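Local structure of putative aldehyde dehydrogenase (Burkholderia cenocepacia, 4YWE) at residues S88-L92 / R192-L196; K127-E131 / L142-E146; V340-L344 / Q371-L376. The protein probably oxidises aldehydes with NAD or NADP as the electron acceptor, and binds calcium and magnesium ions. All blocks are in the same frame, centred on the assembly; numbering follows the deposited sequence.

Contact 1 (S88-L92 / R192-L196); sequences SIEEL and RVAEL
Helices 89-100 and 188-200 of the aldehyde dehydrogenase fold pack together here, with the N-terminal turn of the first lying against the middle of the second; Glu-91 and Arg-192 join them at the outer edge and Leu-92 and Leu-196 deeper down. Arg-192 has CG anti to its own N (chi1 -176°) and a bend at the next bond, which carries the guanidinium toward helix 89-100. There NE donates to Glu-91 OE2 at 2.6 Å, a short salt bridge. NE comes to OE2 from above the carboxylate plane, while the oxygen lies at the guanidinium edge, somewhat tilted from its plane; the two planes stand 58° apart. NH2 adds a weak bond to the same oxygen at 3.3 Å, so one carboxylate atom takes both donors. The other end of the guanidinium, NH1, lies 3.2 Å from Glu-195 OE1, one turn further along its own helix, but that oxygen sits well out of the plane and the attraction is one of charge alone. An arginine between two acids probably offsets the repulsion between them.

Beneath this network the contact turns apolar. Leu-92 CD2 packs on the aliphatic stem of Arg-192, 3.7 Å from CG, and also touches Val-193 CG2. Its other methyl, CD1, meets Leu-196 CD1 tip to tip at 4.2 Å. The Leu-196 methyls also rest against Ser-88, whose OG is 3.9 Å from CD2 and is hydrogen-bonded to Arg-84 O in the preceding helix.

Helix 71-87 packs against both helices, its Val-85 touching Leu-92 and Leu-196. Met-161 and Phe-164 of helix 160-174 pack against Leu-92 and Val-193, respectively, and Ala-194 rests on Leu-207 and Ile-209 of strand 207-209.

Contact 2 (K127-E131 / L142-E146); sequences KLHGE and LTVRE
Residues 130-131 and 142-146 run antiparallel in a beta hairpin, with Glu-131 facing Thr-143: Thr-143 N donates to Glu-131 O at 2.6 Å, while the return bond from Glu-131 N to Thr-143 O is weak. Glu-131 N has a closer acceptor in the Thr-143 side chain, whose OG1 lies 2.6 Å away. A chi1 of 69° sets this hydroxyl between its own N and carbonyl carbon and turns it toward the neighbouring strand. Two residues on, Arg-145 reaches across with its chain extended from CG to NE. Two edge positions of the guanidinium are used: NE donates to His-129 O at 3.1 Å, and NH2 to Glu-131 OE2 at 3.0 Å, on the syn side of a carboxylate turned 65° from the guanidinium plane. Leu-128 CD1 packs against Arg-145 CD. Gly-130 and Glu-131 also pair with a strand of the second subunit, carrying the sheet across the interface, where Thr-143 O accepts a hydrogen bond from Thr-132 OG1 of that subunit. With few backbone bonds at this end of the hairpin, Arg-145 ties the chain before the strand to its partner, and its two in-plane bonds should limit rotation of the guanidinium.

Contact 3 (V340-L344 / Q371-L376); sequences VWDFL and QAPALL
Val-340 opens the contact, its CG1 methyl 3.9 Å from CG of Gln-371 as the two side chains approach from opposite directions. The next residue, Trp-341, brings the pyrrole edge of its indole to the amide of the same glutamine: NE1 lies 3.1 Å from Gln-371 OE1, which sits near the ring plane, although ring and amide planes are 81° apart. One turn beyond Val-340, Leu-344 divides its methyls between two partners. CD1 comes within 3.8 Å of Gln-371 NE2, and CD2 reaches the strand, 4.2 Å from Ala-374 CB and 4.0 Å from Leu-376 CD1.

Gln-371 is thus touched by three residues of the helix. Its CG is anti to N (chi1 170°), and a bend at the next bond lays the amide between helix and loop. There NE2 donates to Ala-372 O at 2.8 Å in a nearly straight bond of 171°, on a carbonyl lone pair and in the plane of the amide. This satisfies a buried N-H and holds the amide in orientation.

The contact lays helix 334-349 over the short strand 374-376 and the loop that leads into it. Val-394 of the neighbouring strand 394-400 extends the apolar surface, touching Val-340, Leu-344 and Leu-376. This is the helix-on-sheet packing of an alpha/beta fold: helix 334-349 covers one face of the mixed sheet and, through Leu-375, helix 303-315 the other.

The three contacts join different elements, and no two of them touch. Contact 1 packs helix on helix and contact 3 helix on strand; both are largely buried, lie within one subunit and use leucine methyls. The polar part of contact 1 is a charged network at its partly exposed edge, whereas that of contact 3 is a buried, neutral glutamine amide. Contact 2 differs in kind: strand against strand, only partly buried, it depends on hydrogen bonds and a salt bridge and borders other subunits of the tetramer. The strand of contact 3 belongs to another sheet than the hairpin of contact 2, while helix 188-200 of contact 1 packs on the hairpin's sheet.

Contact 1 (S88-L92 / R192-L196)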
ATOM      1  N   SER A  88      -0.065   6.588  34.807  1.00 26.88           N
ATOM      2  CA  SER A  88       0.167   7.922  35.350  1.00 24.12           C
ATOM      3  C   SER A  88      -0.872   8.931  34.868  1.00 24.30           C
ATOM      4  O   SER A  88      -0.604  10.133  34.838  1.00 22.38           O
ATOM      5  CB  SER A  88       1.569   8.412  34.979  1.00 22.93           C
ATOM      6  OG  SER A  88       2.567   7.521  35.445  1.00 23.54           O
ATOM      7  N   ILE A  89      -2.051   8.443  34.496  1.00 19.66           N
ATOM      8  CA  ILE A  89      -3.112   9.303  33.976  1.00 19.35           C
ATOM      9  C   ILE A  89      -3.545  10.349  35.002  1.00 22.99           C
ATOM     10  O   ILE A  89      -3.618  11.536  34.685  1.00 21.07           O
ATOM     11  CB  ILE A  89      -4.321   8.470  33.510  1.00 23.82           C
ATOM     12  CG1 ILE A  89      -4.019   7.809  32.163  1.00 26.62           C
ATOM     13  CG2 ILE A  89      -5.558   9.344  33.381  1.00 22.36           C
ATOM     14  CD1 ILE A  89      -5.182   7.026  31.592  1.00 27.21           C
ATOM     15  N   GLU A  90      -3.828   9.908  36.225  1.00 20.87           N
ATOM     16  CA  GLU A  90      -4.285  10.813  37.277  1.00 21.60           C
ATOM     17  C   GLU A  90      -3.244  11.887  37.580  1.00 21.68           C
ATOM     18  O   GLU A  90      -3.579  13.058  37.754  1.00 25.71           O
ATOM     19  CB  GLU A  90      -4.619  10.030  38.549  1.00 29.04           C
ATOM     20  CG  GLU A  90      -5.800   9.084  38.400  1.00 27.98           C
ATOM     21  CD  GLU A  90      -7.072   9.800  37.993  1.00 30.76           C
ATOM     22  OE1 GLU A  90      -7.768   9.304  37.081  1.00 33.10           O
ATOM     23  OE2 GLU A  90      -7.380  10.856  38.585  1.00 22.97           O
ATOM     24  N   GLU A  91      -1.982  11.476  37.634  1.00 24.14           N
ATOM     25  CA  GLU A  91      -0.875  12.389  37.899  1.00 26.14           C
ATOM     26  C   GLU A  91      -0.700  13.409  36.775  1.00 26.44           C
ATOM     27  O   GLU A  91      -0.553  14.605  37.028  1.00 27.19           O
ATOM     28  CB  GLU A  91       0.420  11.598  38.099  1.00 28.35           C
ATOM     29  CG  GLU A  91       1.678  12.442  38.190  1.00 30.69           C
ATOM     30  CD  GLU A  91       2.931  11.595  38.329  1.00 30.23           C
ATOM     31  OE1 GLU A  91       2.800  10.360  38.461  1.00 29.47           O
ATOM     32  OE2 GLU A  91       4.043  12.162  38.304  1.00 30.59           O
ATOM     33  N   LEU A  92      -0.718  12.931  35.536  1.00 20.14           N
ATOM     34  CA  LEU A  92      -0.542  13.802  34.379  1.00 19.81           C
ATOM     35  C   LEU A  92      -1.739  14.727  34.184  1.00 19.32           C
ATOM     36  O   LEU A  92      -1.582  15.871  33.756  1.00 19.10           O
ATOM     37  CB  LEU A  92      -0.308  12.974  33.114  1.00 22.38           C
ATOM     38  CG  LEU A  92       1.027  12.231  33.030  1.00 23.80           C
ATOM     39  CD1 LEU A  92       1.053  11.306  31.824  1.00 25.54           C
ATOM     40  CD2 LEU A  92       2.185  13.217  32.977  1.00 18.52           C
ATOM     41  N   ARG A 192       7.129  15.794  32.525  1.00 28.10           N
ATOM     42  CA  ARG A 192       6.884  14.572  33.283  1.00 25.77           C
ATOM     43  C   ARG A 192       6.834  13.359  32.358  1.00 26.10           C
ATOM     44  O   ARG A 192       7.231  12.258  32.739  1.00 25.79           O
ATOM     45  CB  ARG A 192       5.583  14.688  34.081  1.00 26.79           C
ATOM     46  CG  ARG A 192       5.299  13.500  34.985  1.00 33.38           C
ATOM     47  CD  ARG A 192       6.420  13.298  35.992  1.00 39.44           C
ATOM     48  NE  ARG A 192       6.170  12.156  36.867  1.00 48.59           N
ATOM     49  CZ  ARG A 192       6.661  10.938  36.665  1.00 55.22           C
ATOM     50  NH1 ARG A 192       7.435  10.700  35.614  1.00 58.11           N
ATOM     51  NH2 ARG A 192       6.382   9.958  37.514  1.00 55.90           N
ATOM     52  N   VAL A 193       6.345  13.572  31.140  1.00 24.37           N
ATOM     53  CA  VAL A 193       6.256  12.507  30.147  1.00 16.87           C
ATOM     54  C   VAL A 193       7.655  12.043  29.755  1.00 19.30           C
ATOM     55  O   VAL A 193       7.885  10.854  29.525  1.00 19.77           O
ATOM     56  CB  VAL A 193       5.457  12.969  28.912  1.00 15.97           C
ATOM     57  CG1 VAL A 193       5.497  11.914  27.814  1.00 17.51           C
ATOM     58  CG2 VAL A 193       4.022  13.282  29.302  1.00 16.03           C
ATOM     59  N   ALA A 194       8.587  12.989  29.692  1.00 16.89           N
ATOM     60  CA  ALA A 194       9.972  12.690  29.349  1.00 16.97           C
ATOM     61  C   ALA A 194      10.594  11.732  30.361  1.00 18.56           C
ATOM     62  O   ALA A 194      11.386  10.862  29.996  1.00 20.77           O
ATOM     63  CB  ALA A 194      10.786  13.971  29.263  1.00 22.35           C
ATOM     64  N   GLU A 195      10.235  11.898  31.630  1.00 21.76           N
ATOM     65  CA  GLU A 195      10.715  11.008  32.682  1.00 27.55           C
ATOM     66  C   GLU A 195      10.178   9.599  32.479  1.00 28.07           C
ATOM     67  O   GLU A 195      10.901   8.619  32.657  1.00 33.36           O
ATOM     68  CB  GLU A 195      10.310  11.524  34.064  1.00 32.64           C
ATOM     69  CG  GLU A 195      11.136  12.692  34.561  1.00 39.30           C
ATOM     70  CD  GLU A 195      10.860  13.020  36.014  1.00 44.47           C
ATOM     71  OE1 GLU A 195       9.973  12.374  36.610  1.00 43.20           O
ATOM     72  OE2 GLU A 195      11.530  13.922  36.559  1.00 49.35           O
ATOM     73  N   LEU A 196       8.905   9.508  32.111  1.00 25.97           N
ATOM     74  CA  LEU A 196       8.271   8.223  31.842  1.00 22.57           C
ATOM     75  C   LEU A 196       8.954   7.521  30.677  1.00 19.89           C
ATOM     76  O   LEU A 196       9.106   6.301  30.681  1.00 21.40           O
ATOM     77  CB  LEU A 196       6.781   8.408  31.554  1.00 22.68           C
ATOM     78  CG  LEU A 196       5.923   8.814  32.754  1.00 24.52           C
ATOM     79  CD1 LEU A 196       4.462   8.966  32.356  1.00 28.72           C
ATOM     80  CD2 LEU A 196       6.072   7.798  33.873  1.00 23.73           C
TER

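Contact 2 (K127-E131 / L142-E146)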
ATOM      1  N   LYS A 127       6.099  -1.915  10.870  1.00 17.04           N
ATOM      2  CA  LYS A 127       5.182  -2.180   9.768  1.00 20.05           C
ATOM      3  C   LYS A 127       5.149  -1.003   8.801  1.00 18.24           C
ATOM      4  O   LYS A 127       4.276  -0.914   7.935  1.00 19.95           O
ATOM      5  CB  LYS A 127       3.786  -2.491  10.303  1.00 11.78           C
ATOM      6  CG  LYS A 127       3.776  -3.725  11.192  1.00 21.69           C
ATOM      7  CD  LYS A 127       2.475  -3.891  11.937  1.00 12.43           C
ATOM      8  CE  LYS A 127       2.638  -4.913  13.045  1.00 12.91           C
ATOM      9  NZ  LYS A 127       3.582  -4.446  14.095  1.00 12.96           N
ATOM     10  N   LEU A 128       6.110  -0.101   8.959  1.00 15.64           N
ATOM     11  CA  LEU A 128       6.306   0.989   8.013  1.00 17.93           C
ATOM     12  C   LEU A 128       7.107   0.459   6.829  1.00 19.87           C
ATOM     13  O   LEU A 128       8.334   0.355   6.891  1.00 22.82           O
ATOM     14  CB  LEU A 128       7.020   2.168   8.680  1.00 18.54           C
ATOM     15  CG  LEU A 128       7.196   3.435   7.842  1.00 20.18           C
ATOM     16  CD1 LEU A 128       5.858   3.899   7.294  1.00 20.71           C
ATOM     17  CD2 LEU A 128       7.850   4.534   8.667  1.00 20.05           C
ATOM     18  N   HIS A 129       6.402   0.115   5.756  1.00 17.40           N
ATOM     19  CA  HIS A 129       7.011  -0.585   4.631  1.00 18.38           C
ATOM     20  C   HIS A 129       7.432   0.343   3.500  1.00 19.36           C
ATOM     21  O   HIS A 129       6.752   1.324   3.199  1.00 21.08           O
ATOM     22  CB  HIS A 129       6.045  -1.636   4.079  1.00 17.47           C
ATOM     23  CG  HIS A 129       5.639  -2.673   5.080  1.00 23.45           C
ATOM     24  ND1 HIS A 129       4.475  -3.398   4.966  1.00 25.08           N
ATOM     25  CD2 HIS A 129       6.247  -3.105   6.211  1.00 27.23           C
ATOM     26  CE1 HIS A 129       4.379  -4.234   5.986  1.00 25.94           C
ATOM     27  NE2 HIS A 129       5.440  -4.077   6.755  1.00 27.32           N
ATOM     28  N   GLY A 130       8.557   0.017   2.874  1.00 18.66           N
ATOM     29  CA  GLY A 130       8.941   0.635   1.621  1.00 16.56           C
ATOM     30  C   GLY A 130       8.420  -0.218   0.481  1.00 14.33           C
ATOM     31  O   GLY A 130       7.519  -1.031   0.680  1.00 14.40           O
ATOM     32  N   GLU A 131       8.981  -0.049  -0.712  1.00 11.32           N
ATOM     33  CA  GLU A 131       8.498  -0.795  -1.869  1.00 20.62           C
ATOM     34  C   GLU A 131       9.622  -1.384  -2.713  1.00 18.52           C
ATOM     35  O   GLU A 131      10.783  -0.980  -2.606  1.00 18.78           O
ATOM     36  CB  GLU A 131       7.623   0.098  -2.759  1.00 25.17           C
ATOM     37  CG  GLU A 131       6.360   0.628  -2.096  1.00 30.95           C
ATOM     38  CD  GLU A 131       6.619   1.851  -1.238  1.00 36.28           C
ATOM     39  OE1 GLU A 131       7.519   2.643  -1.585  1.00 36.27           O
ATOM     40  OE2 GLU A 131       5.926   2.014  -0.212  1.00 39.58           O
ATOM     41  N   LEU A 142      14.549  -1.274  -4.978  1.00 13.01           N
ATOM     42  CA  LEU A 142      13.850  -1.256  -3.700  1.00 18.28           C
ATOM     43  C   LEU A 142      13.875   0.145  -3.100  1.00 15.40           C
ATOM     44  O   LEU A 142      14.772   0.940  -3.384  1.00 12.43           O
ATOM     45  CB  LEU A 142      14.461  -2.263  -2.718  1.00 18.38           C
ATOM     46  CG  LEU A 142      15.901  -2.067  -2.236  1.00 21.02           C
ATOM     47  CD1 LEU A 142      16.094  -2.736  -0.886  1.00 19.65           C
ATOM     48  CD2 LEU A 142      16.897  -2.624  -3.241  1.00 20.51           C
ATOM     49  N   THR A 143      12.876   0.444  -2.280  1.00 11.96           N
ATOM     50  CA  THR A 143      12.811   1.727  -1.592  1.00 11.68           C
ATOM     51  C   THR A 143      12.740   1.510  -0.089  1.00 16.73           C
ATOM     52  O   THR A 143      12.104   0.566   0.382  1.00 14.08           O
ATOM     53  CB  THR A 143      11.600   2.562  -2.045  1.00 11.42           C
ATOM     54  OG1 THR A 143      10.392   1.949  -1.580  1.00 18.10           O
ATOM     55  CG2 THR A 143      11.561   2.682  -3.564  1.00 11.62           C
ATOM     56  N   VAL A 144      13.401   2.385   0.660  1.00 15.62           N
ATOM     57  CA  VAL A 144      13.398   2.302   2.112  1.00 13.92           C
ATOM     58  C   VAL A 144      13.000   3.650   2.695  1.00 11.19           C
ATOM     59  O   VAL A 144      13.446   4.696   2.224  1.00 11.20           O
ATOM     60  CB  VAL A 144      14.768   1.849   2.651  1.00 13.90           C
ATOM     61  CG1 VAL A 144      14.979   0.367   2.381  1.00 12.21           C
ATOM     62  CG2 VAL A 144      15.884   2.674   2.030  1.00 14.66           C
ATOM     63  N   ARG A 145      12.150   3.622   3.714  1.00 11.01           N
ATOM     64  CA  ARG A 145      11.698   4.848   4.354  1.00 10.82           C
ATOM     65  C   ARG A 145      12.503   5.093   5.623  1.00 14.27           C
ATOM     66  O   ARG A 145      12.247   4.495   6.666  1.00 14.01           O
ATOM     67  CB  ARG A 145      10.200   4.777   4.649  1.00 10.58           C
ATOM     68  CG  ARG A 145       9.372   4.588   3.386  1.00 27.12           C
ATOM     69  CD  ARG A 145       7.876   4.607   3.645  1.00 22.38           C
ATOM     70  NE  ARG A 145       7.134   4.330   2.417  1.00 18.94           N
ATOM     71  CZ  ARG A 145       6.852   5.243   1.493  1.00 20.14           C
ATOM     72  NH1 ARG A 145       7.244   6.500   1.656  1.00 10.18           N
ATOM     73  NH2 ARG A 145       6.175   4.901   0.404  1.00 23.98           N
ATOM     74  N   GLU A 146      13.488   5.977   5.512  1.00 12.18           N
ATOM     75  CA  GLU A 146      14.420   6.238   6.599  1.00 15.16           C
ATOM     76  C   GLU A 146      14.031   7.488   7.369  1.00 15.59           C
ATOM     77  O   GLU A 146      13.488   8.428   6.791  1.00 17.06           O
ATOM     78  CB  GLU A 146      15.838   6.391   6.051  1.00 18.69           C
ATOM     79  CG  GLU A 146      16.332   5.196   5.264  1.00 20.82           C
ATOM     80  CD  GLU A 146      17.595   5.511   4.500  1.00 21.19           C
ATOM     81  OE1 GLU A 146      17.766   6.686   4.113  1.00 19.65           O
ATOM     82  OE2 GLU A 146      18.416   4.593   4.293  1.00 25.65           O
TER

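Contact 3 (V340-L344 / Q371-L376)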
ATOM      1  N   VAL A 340     -10.368  37.555  22.962  1.00 23.95           N
ATOM      2  CA  VAL A 340     -11.747  37.099  22.851  1.00 23.10           C
ATOM      3  C   VAL A 340     -12.698  38.264  23.117  1.00 26.49           C
ATOM      4  O   VAL A 340     -13.719  38.410  22.444  1.00 30.16           O
ATOM      5  CB  VAL A 340     -12.028  35.926  23.812  1.00 20.26           C
ATOM      6  CG1 VAL A 340     -13.497  35.526  23.756  1.00 21.23           C
ATOM      7  CG2 VAL A 340     -11.137  34.740  23.477  1.00 16.57           C
ATOM      8  N   TRP A 341     -12.349  39.094  24.095  1.00 25.22           N
ATOM      9  CA  TRP A 341     -13.139  40.277  24.424  1.00 25.26           C
ATOM     10  C   TRP A 341     -13.265  41.217  23.230  1.00 23.83           C
ATOM     11  O   TRP A 341     -14.322  41.804  23.002  1.00 26.71           O
ATOM     12  CB  TRP A 341     -12.519  41.027  25.607  1.00 26.16           C
ATOM     13  CG  TRP A 341     -12.750  40.375  26.933  1.00 28.82           C
ATOM     14  CD1 TRP A 341     -13.639  39.380  27.216  1.00 28.02           C
ATOM     15  CD2 TRP A 341     -12.080  40.676  28.164  1.00 31.57           C
ATOM     16  NE1 TRP A 341     -13.564  39.042  28.546  1.00 28.67           N
ATOM     17  CE2 TRP A 341     -12.614  39.823  29.149  1.00 32.46           C
ATOM     18  CE3 TRP A 341     -11.078  41.583  28.526  1.00 32.66           C
ATOM     19  CZ2 TRP A 341     -12.182  39.851  30.474  1.00 35.26           C
ATOM     20  CZ3 TRP A 341     -10.650  41.608  29.841  1.00 35.33           C
ATOM     21  CH2 TRP A 341     -11.201  40.747  30.799  1.00 36.37           C
ATOM     22  N   ASP A 342     -12.181  41.358  22.475  1.00 24.53           N
ATOM     23  CA  ASP A 342     -12.160  42.257  21.326  1.00 25.08           C
ATOM     24  C   ASP A 342     -13.069  41.751  20.210  1.00 25.68           C
ATOM     25  O   ASP A 342     -13.722  42.540  19.529  1.00 28.37           O
ATOM     26  CB  ASP A 342     -10.733  42.435  20.809  1.00 26.11           C
ATOM     27  CG  ASP A 342      -9.833  43.129  21.814  1.00 26.41           C
ATOM     28  OD1 ASP A 342     -10.364  43.707  22.786  1.00 28.40           O
ATOM     29  OD2 ASP A 342      -8.599  43.100  21.632  1.00 26.51           O
ATOM     30  N   PHE A 343     -13.104  40.435  20.026  1.00 23.92           N
ATOM     31  CA  PHE A 343     -14.009  39.826  19.057  1.00 23.62           C
ATOM     32  C   PHE A 343     -15.464  40.086  19.432  1.00 24.80           C
ATOM     33  O   PHE A 343     -16.263  40.520  18.602  1.00 27.71           O
ATOM     34  CB  PHE A 343     -13.766  38.319  18.955  1.00 22.51           C
ATOM     35  CG  PHE A 343     -12.711  37.938  17.961  1.00 25.96           C
ATOM     36  CD1 PHE A 343     -13.016  37.836  16.615  1.00 27.92           C
ATOM     37  CD2 PHE A 343     -11.416  37.668  18.372  1.00 28.30           C
ATOM     38  CE1 PHE A 343     -12.048  37.479  15.694  1.00 27.28           C
ATOM     39  CE2 PHE A 343     -10.444  37.310  17.456  1.00 26.40           C
ATOM     40  CZ  PHE A 343     -10.761  37.214  16.117  1.00 26.56           C
ATOM     41  N   LEU A 344     -15.798  39.821  20.692  1.00 21.46           N
ATOM     42  CA  LEU A 344     -17.167  39.960  21.176  1.00 23.12           C
ATOM     43  C   LEU A 344     -17.629  41.415  21.188  1.00 23.17           C
ATOM     44  O   LEU A 344     -18.790  41.704  20.899  1.00 20.44           O
ATOM     45  CB  LEU A 344     -17.299  39.357  22.576  1.00 24.14           C
ATOM     46  CG  LEU A 344     -17.032  37.852  22.677  1.00 23.79           C
ATOM     47  CD1 LEU A 344     -17.172  37.370  24.113  1.00 23.76           C
ATOM     48  CD2 LEU A 344     -17.965  37.080  21.756  1.00 21.90           C
ATOM     49  N   GLN A 371     -13.951  33.122  30.766  1.00 26.38           N
ATOM     50  CA  GLN A 371     -14.768  33.610  29.665  1.00 27.08           C
ATOM     51  C   GLN A 371     -15.887  32.619  29.367  1.00 26.83           C
ATOM     52  O   GLN A 371     -15.632  31.484  28.962  1.00 26.65           O
ATOM     53  CB  GLN A 371     -13.914  33.838  28.416  1.00 25.15           C
ATOM     54  CG  GLN A 371     -14.718  34.125  27.159  1.00 25.93           C
ATOM     55  CD  GLN A 371     -15.514  35.412  27.254  1.00 28.53           C
ATOM     56  OE1 GLN A 371     -14.947  36.502  27.321  1.00 30.30           O
ATOM     57  NE2 GLN A 371     -16.835  35.290  27.266  1.00 31.30           N
ATOM     58  N   ALA A 372     -17.124  33.051  29.578  1.00 27.93           N
ATOM     59  CA  ALA A 372     -18.282  32.202  29.334  1.00 27.31           C
ATOM     60  C   ALA A 372     -18.467  31.959  27.842  1.00 22.79           C
ATOM     61  O   ALA A 372     -18.246  32.860  27.034  1.00 23.34           O
ATOM     62  CB  ALA A 372     -19.532  32.829  29.930  1.00 30.09           C
ATOM     63  N   PRO A 373     -18.862  30.730  27.472  1.00 18.75           N
ATOM     64  CA  PRO A 373     -19.155  30.409  26.072  1.00 21.27           C
ATOM     65  C   PRO A 373     -20.252  31.302  25.512  1.00 25.04           C
ATOM     66  O   PRO A 373     -21.234  31.561  26.202  1.00 28.25           O
ATOM     67  CB  PRO A 373     -19.609  28.949  26.133  1.00 20.53           C
ATOM     68  CG  PRO A 373     -18.967  28.410  27.365  1.00 21.46           C
ATOM     69  CD  PRO A 373     -18.989  29.549  28.341  1.00 20.33           C
ATOM     70  N   ALA A 374     -20.080  31.772  24.281  1.00 25.59           N
ATOM     71  CA  ALA A 374     -21.016  32.724  23.698  1.00 23.41           C
ATOM     72  C   ALA A 374     -21.585  32.221  22.379  1.00 19.77           C
ATOM     73  O   ALA A 374     -20.856  31.717  21.525  1.00 19.88           O
ATOM     74  CB  ALA A 374     -20.337  34.071  23.499  1.00 22.99           C
ATOM     75  N   LEU A 375     -22.897  32.364  22.223  1.00 20.07           N
ATOM     76  CA  LEU A 375     -23.570  32.000  20.983  1.00 20.96           C
ATOM     77  C   LEU A 375     -24.099  33.242  20.279  1.00 23.11           C
ATOM     78  O   LEU A 375     -24.998  33.914  20.783  1.00 24.65           O
ATOM     79  CB  LEU A 375     -24.718  31.029  21.255  1.00 22.63           C
ATOM     80  CG  LEU A 375     -25.621  30.735  20.055  1.00 18.52           C
ATOM     81  CD1 LEU A 375     -24.870  29.953  18.984  1.00 17.75           C
ATOM     82  CD2 LEU A 375     -26.869  29.993  20.494  1.00 19.07           C
ATOM     83  N   LEU A 376     -23.539  33.542  19.112  1.00 23.31           N
ATOM     84  CA  LEU A 376     -23.985  34.688  18.329  1.00 18.51           C
ATOM     85  C   LEU A 376     -24.683  34.228  17.054  1.00 18.41           C
ATOM     86  O   LEU A 376     -24.312  33.214  16.462  1.00 21.71           O
ATOM     87  CB  LEU A 376     -22.811  35.611  17.992  1.00 22.87           C
ATOM     88  CG  LEU A 376     -22.242  36.425  19.158  1.00 26.79           C
ATOM     89  CD1 LEU A 376     -21.233  35.619  19.970  1.00 29.13           C
ATOM     90  CD2 LEU A 376     -21.624  37.722  18.663  1.00 26.77           C
TER